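Local coordinates for purine nucleoside phosphorylase YlmD (PDB 6T1B), which catalyses the phosphorolysis of adenosine, inosine and S-methyl-5'-thioadenosine to the free base and the corresponding ribose or methylthioribose 1-phosphate, and also deaminates adenosine, at residues Gly27-His32 / Gly262-Phe267. Numbering follows the deposited sequence.
Sequences GLTTKH and GRMLAF. With NOS (inosine), chain B.
Strands 25-29 and 264-269 are antiparallel neighbours inside a mixed sheet, and Gly27 and Phe267 form a hydrogen-bonded pair between them: Gly27 N donates to Phe267 O at 3.1 Å, and Phe267 N returns a bond to Gly27 O at 3.0 Å. The Phe267 ring swings back across the partner strand, its CG between the backbone N and the carbonyl carbon (chi1 51°), and lays one face on the glycine. Gly27 CA stands 4.0 Å from the centroid of the Phe267 ring, a CH-pi contact that needs glycine, since a beta carbon here would collide with the ring. On the same side of the sheet, Thr29 CG2 meets the ring edge, and Leu63 and Leu67 of helix 53-67 pack against the phenyl group. An alanine in place of Phe267 would probably open a gap between Gly27 and this helix. In this YfiH/LACC1-family enzyme the two strands are flanked by strands 13-16 and 118-123. The opposite face belongs to Leu28 and Ala266, a non-hydrogen-bonded pair, where Leu28 CD1 rests 3.8 Å from Ala266 CB; the small alanine suits a site also touched by Tyr130 and Phe123. Past these two pairs, Thr29 N donates to Leu265 O at 2.9 Å, but threonine supplies its hydroxyl as the return acceptor: Leu265 N donates to Thr29 OG1, also at 2.9 Å and nearly straight (168°). Thr29 O, buried against Met264 CG, has no polar partner. Just before strand 264-269, Arg263 reaches the inosine pocket, where its NE donates a hydrogen bond to O4' of inosine at 3.0 Å, in the guanidinium plane, while Arg263 NH1 holds Gly262 O.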
loop_
_atom_site.group_PDB
_atom_site.type_symbol
_atom_site.label_atom_id
_atom_site.label_comp_id
_atom_site.label_asym_id
_atom_site.label_seq_id
_atom_site.Cartn_x
_atom_site.Cartn_y
_atom_site.Cartn_z
ATOM N N GLY A 27 3.197 8.825 -0.663
ATOM C CA GLY A 27 1.900 9.196 -1.174
ATOM C C GLY A 27 1.259 8.062 -1.939
ATOM O O GLY A 27 1.747 6.927 -1.962
ATOM N N LEU A 28 0.134 8.410 -2.560
ATOM C CA LEU A 28 -0.630 7.491 -3.397
ATOM C C LEU A 28 -1.151 8.302 -4.581
ATOM O O LEU A 28 -1.680 9.411 -4.407
ATOM C CB LEU A 28 -1.824 6.920 -2.639
ATOM C CG LEU A 28 -2.717 5.921 -3.374
ATOM C CD1 LEU A 28 -2.069 4.555 -3.484
ATOM C CD2 LEU A 28 -4.060 5.763 -2.693
ATOM N N THR A 29 -0.978 7.766 -5.789
ATOM C CA THR A 29 -1.468 8.497 -6.962
ATOM C C THR A 29 -2.992 8.426 -7.046
ATOM O O THR A 29 -3.623 7.555 -6.449
ATOM C CB THR A 29 -0.857 7.937 -8.258
ATOM O OG1 THR A 29 -1.161 6.556 -8.412
ATOM C CG2 THR A 29 0.641 8.112 -8.262
ATOM N N THR A 30 -3.576 9.365 -7.809
ATOM C CA THR A 30 -4.975 9.291 -8.212
ATOM C C THR A 30 -5.012 8.868 -9.678
ATOM O O THR A 30 -3.981 8.684 -10.322
ATOM C CB THR A 30 -5.704 10.624 -8.056
ATOM O OG1 THR A 30 -5.235 11.481 -9.095
ATOM C CG2 THR A 30 -5.497 11.189 -6.677
ATOM N N LYS A 31 -6.206 8.756 -10.227
ATOM C CA LYS A 31 -6.334 8.155 -11.545
ATOM C C LYS A 31 -6.075 9.133 -12.668
ATOM O O LYS A 31 -6.113 8.728 -13.838
ATOM C CB LYS A 31 -7.734 7.542 -11.711
ATOM C CG LYS A 31 -8.811 8.524 -11.705
ATOM C CD LYS A 31 -10.181 7.970 -11.289
ATOM C CE LYS A 31 -10.577 6.710 -12.030
ATOM N NZ LYS A 31 -12.087 6.525 -11.957
ATOM N N HIS A 32 -5.870 10.420 -12.384
ATOM C CA HIS A 32 -5.835 11.439 -13.419
ATOM C C HIS A 32 -4.428 11.922 -13.761
ATOM O O HIS A 32 -3.511 11.852 -12.945
ATOM C CB HIS A 32 -6.699 12.599 -12.981
ATOM C CG HIS A 32 -8.124 12.204 -12.803
ATOM N ND1 HIS A 32 -8.905 11.789 -13.858
ATOM C CD2 HIS A 32 -8.884 12.092 -11.687
ATOM C CE1 HIS A 32 -10.104 11.467 -13.398
ATOM N NE2 HIS A 32 -10.119 11.659 -12.090
ATOM N N GLY A 262 -7.397 0.243 -13.763
ATOM C CA GLY A 262 -6.012 0.582 -13.546
ATOM C C GLY A 262 -5.582 0.309 -12.112
ATOM O O GLY A 262 -6.304 -0.247 -11.276
ATOM N N ARG A 263 -4.352 0.711 -11.841
ATOM C CA ARG A 263 -3.790 0.695 -10.507
ATOM C C ARG A 263 -3.178 2.044 -10.151
ATOM O O ARG A 263 -2.501 2.676 -10.974
ATOM C CB ARG A 263 -2.684 -0.356 -10.393
ATOM C CG ARG A 263 -3.120 -1.772 -10.675
ATOM C CD ARG A 263 -4.021 -2.291 -9.573
ATOM N NE ARG A 263 -4.412 -3.678 -9.786
ATOM C CZ ARG A 263 -5.544 -4.059 -10.366
ATOM N NH1 ARG A 263 -6.420 -3.167 -10.804
ATOM N NH2 ARG A 263 -5.817 -5.351 -10.522
ATOM N N MET A 264 -3.445 2.473 -8.924
ATOM C CA MET A 264 -2.688 3.562 -8.345
ATOM C C MET A 264 -1.345 3.018 -7.849
ATOM O O MET A 264 -1.197 1.823 -7.613
ATOM C CB MET A 264 -3.421 4.153 -7.153
ATOM C CG MET A 264 -4.755 4.826 -7.437
ATOM S SD MET A 264 -6.188 3.743 -7.532
ATOM C CE MET A 264 -6.402 3.268 -5.810
ATOM N N LEU A 265 -0.375 3.912 -7.685
ATOM C CA LEU A 265 0.900 3.549 -7.085
ATOM C C LEU A 265 0.963 4.190 -5.703
ATOM O O LEU A 265 0.771 5.410 -5.577
ATOM C CB LEU A 265 2.064 4.095 -7.891
ATOM C CG LEU A 265 3.427 3.481 -7.611
ATOM C CD1 LEU A 265 3.497 2.099 -8.289
ATOM C CD2 LEU A 265 4.546 4.394 -8.032
ATOM N N ALA A 266 1.225 3.374 -4.700
ATOM C CA ALA A 266 1.664 3.840 -3.391
ATOM C C ALA A 266 3.182 3.835 -3.401
ATOM O O ALA A 266 3.813 2.928 -3.958
ATOM C CB ALA A 266 1.182 2.895 -2.295
ATOM N N PHE A 267 3.770 4.852 -2.786
ATOM C CA PHE A 267 5.215 4.969 -2.851
ATOM C C PHE A 267 5.738 5.557 -1.557
ATOM O O PHE A 267 5.051 6.333 -0.876
ATOM C CB PHE A 267 5.669 5.808 -4.048
ATOM C CG PHE A 267 4.980 7.138 -4.142
ATOM C CD1 PHE A 267 5.482 8.256 -3.497
ATOM C CD2 PHE A 267 3.803 7.268 -4.867
ATOM C CE1 PHE A 267 4.831 9.471 -3.588
ATOM C CE2 PHE A 267 3.167 8.487 -4.955
ATOM C CZ PHE A 267 3.662 9.578 -4.298
HETATM N N9 NOS B . -0.951 -5.868 -10.728
HETATM C C4 NOS B . 0.264 -5.441 -10.340
HETATM N N3 NOS B . 1.076 -5.645 -9.117
HETATM C C2 NOS B . 2.387 -5.067 -9.037
HETATM N N1 NOS B . 2.930 -4.291 -10.116
HETATM C C6 NOS B . 2.200 -4.063 -11.305
HETATM O O6 NOS B . 2.705 -3.395 -12.165
HETATM C C5 NOS B . 0.794 -4.694 -11.365
HETATM N N7 NOS B . -0.102 -4.633 -12.300
HETATM C C8 NOS B . -1.166 -5.348 -11.941
HETATM C "C5'" NOS B . -2.061 -5.355 -6.605
HETATM O "O5'" NOS B . -3.119 -4.692 -5.918
HETATM C "C4'" NOS B . -2.602 -6.308 -7.640
HETATM O "O4'" NOS B . -2.401 -5.723 -8.946
HETATM C "C1'" NOS B . -1.793 -6.659 -9.811
HETATM C "C2'" NOS B . -1.083 -7.675 -8.922
HETATM O "O2'" NOS B . -1.014 -8.939 -9.569
HETATM C "C3'" NOS B . -1.963 -7.698 -7.672
HETATM O "O3'" NOS B . -2.996 -8.685 -7.831
#